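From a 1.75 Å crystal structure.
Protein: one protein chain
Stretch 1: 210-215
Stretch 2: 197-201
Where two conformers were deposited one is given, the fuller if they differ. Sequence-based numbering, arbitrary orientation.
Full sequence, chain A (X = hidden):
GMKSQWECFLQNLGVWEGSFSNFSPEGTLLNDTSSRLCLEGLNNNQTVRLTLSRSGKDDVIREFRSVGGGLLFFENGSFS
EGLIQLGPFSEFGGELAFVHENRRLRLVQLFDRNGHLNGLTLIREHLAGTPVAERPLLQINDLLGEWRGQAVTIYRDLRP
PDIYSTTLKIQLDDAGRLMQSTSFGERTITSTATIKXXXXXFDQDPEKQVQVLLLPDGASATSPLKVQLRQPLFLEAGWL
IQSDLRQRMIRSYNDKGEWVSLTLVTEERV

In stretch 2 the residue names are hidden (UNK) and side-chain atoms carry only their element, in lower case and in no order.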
# COMPACT_ATOMS: atom_id res chain seq x y z
N VAL A 210 10.72 4.32 11.35
CA VAL A 210 9.43 4.45 10.67
C VAL A 210 8.35 4.84 11.61
O VAL A 210 8.49 4.67 12.84
CB VAL A 210 8.97 3.17 9.90
CG1 VAL A 210 9.94 2.76 8.85
CG2 VAL A 210 8.69 2.02 10.85
N GLN A 211 7.29 5.43 11.08
CA GLN A 211 6.06 5.61 11.84
C GLN A 211 5.04 4.73 11.20
O GLN A 211 4.98 4.64 9.98
CB GLN A 211 5.56 7.07 11.87
CG GLN A 211 5.08 7.69 10.54
CD GLN A 211 4.08 8.85 10.78
OE1 GLN A 211 4.41 9.79 11.51
NE2 GLN A 211 2.82 8.75 10.24
N VAL A 212 4.18 4.10 12.00
CA VAL A 212 3.06 3.33 11.40
C VAL A 212 1.80 4.04 11.80
O VAL A 212 1.63 4.34 12.95
CB VAL A 212 3.02 1.89 11.91
CG1 VAL A 212 1.91 1.13 11.21
CG2 VAL A 212 4.34 1.22 11.71
N LEU A 213 0.94 4.33 10.83
CA LEU A 213 -0.29 5.01 11.11
C LEU A 213 -1.45 4.07 10.87
O LEU A 213 -1.54 3.42 9.81
CB LEU A 213 -0.40 6.26 10.25
CG LEU A 213 -1.72 7.02 10.29
CD1 LEU A 213 -1.91 7.69 11.63
CD2 LEU A 213 -1.78 8.05 9.19
N LEU A 214 -2.34 3.98 11.85
CA LEU A 214 -3.47 3.08 11.77
C LEU A 214 -4.66 3.87 11.23
O LEU A 214 -4.92 4.98 11.71
CB LEU A 214 -3.80 2.56 13.16
CG LEU A 214 -2.59 1.97 13.91
CD1 LEU A 214 -3.05 1.56 15.30
CD2 LEU A 214 -1.97 0.85 13.15
N LEU A 215 -5.34 3.32 10.24
CA LEU A 215 -6.35 4.04 9.51
C LEU A 215 -7.68 3.33 9.42
O LEU A 215 -7.84 2.16 9.87
CB LEU A 215 -5.82 4.28 8.08
CG LEU A 215 -4.63 5.25 7.95
CD1 LEU A 215 -3.93 5.05 6.60
CD2 LEU A 215 -5.08 6.70 8.17
N UNK A 197 -1.46 7.15 20.31
CA UNK A 197 -2.74 7.19 19.61
C UNK A 197 -2.79 6.25 18.43
O UNK A 197 -2.69 5.03 18.59
N UNK A 198 -2.94 6.83 17.25
CA UNK A 198 -3.01 6.08 15.99
C UNK A 198 -1.63 5.90 15.35
O UNK A 198 -1.53 5.34 14.25
c UNK A 198 -3.95 6.81 15.02
o UNK A 198 -3.47 8.10 14.69
N UNK A 199 -0.57 6.37 16.03
CA UNK A 199 0.80 6.26 15.52
C UNK A 199 1.67 5.38 16.40
O UNK A 199 1.74 5.58 17.60
c UNK A 199 0.92 8.38 14.18
c UNK A 199 1.15 9.88 14.26
c UNK A 199 1.49 7.63 15.38
c UNK A 199 3.00 7.45 15.15
N UNK A 200 2.37 4.47 15.75
CA UNK A 200 3.36 3.62 16.37
C UNK A 200 4.70 4.08 15.83
O UNK A 200 4.91 4.09 14.61
c UNK A 200 3.11 2.14 16.04
c UNK A 200 4.19 1.25 16.64
c UNK A 200 1.68 1.73 16.51
N UNK A 201 5.60 4.39 16.74
CA UNK A 201 6.88 5.00 16.39
C UNK A 201 8.04 4.05 16.65
O UNK A 201 8.27 3.67 17.78
c UNK A 201 7.07 6.27 17.20
c UNK A 201 8.58 8.13 17.96
c UNK A 201 8.39 6.96 16.99
c UNK A 201 8.52 7.41 15.55

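Position 197 carries no side-chain atoms. Its phi of 65° and psi of -117° lie in a region that favours a residue without a CB, and it makes no contact with stretch 1. It is Gly 197.

Position 198 has two side-chain atoms, a carbon followed by an oxygen, without a branch. The CA-to-CB bond points sideways, and the oxygen lies 3.5 Å from CD1 of Leu 213, a van der Waals approach to a methyl group. One carbon bearing one oxygen identifies Ser 198, whose chi1 is 63° (p). Its OG is hydrogen-bonded elsewhere in the structure. Towards stretch 1 the backbone does the bonding: Leu 214 N donates to Ser 198 O at 2.9 Å, and the same oxygen receives a CA-H...O contact from Leu 213 CA at 3.4 Å.

Position 199 has four side-chain carbons, forked at the first, with one arm two carbons long. This branched aliphatic group lies on the same face of the sheet as Leu 213 and Gln 211 and touches both. The fork at CB with unequal arms defines Ile 199, in the m, t rotamer. Its CG1 packs 3.9 Å from Leu 213 CD1, while its CG2 comes within 4.2 Å of Gln 211 CB. The pairing with Leu 213 is non-hydrogen-bonded; Ile 199 CA instead approaches Val 212 O at 3.3 Å in a CA-H...O contact.

Position 200 has three side-chain carbons, one carrying the other two, and its CB is 4.1 Å from Val 212 CB. The short, symmetric fork is that of Val 200, with chi1 177° (t). Facing Val 212 in a hydrogen-bonded antiparallel pair, it forms two backbone bonds: Val 200 N to Val 212 O at 2.9 Å, and Val 212 N to Val 200 O at 2.7 Å.

Position 201 has four side-chain carbons, forked at the second, and the end of the side chain comes nearer stretch 1 than its CA-to-CB direction suggests; one of the terminal carbons lies 3.9 Å from Val 210 O. The later fork distinguishes Leu 201, in the t, p rotamer. The carbon near Val 210 is its CD1, and its backbone pairs with Gln 211 without hydrogen bonds.

The contact is an antiparallel strand pairing, with axes at 161°, that buries 417 Å² in total. Three nearly straight N-H...O bonds fix the register, and CA-H...O contacts supplement them. Alternation places the two valines together on one face and Ile 199 beside Leu 213 on the other, adding apolar packing to the backbone ladder.

Stretch 2, residues 197-201: GSIVL
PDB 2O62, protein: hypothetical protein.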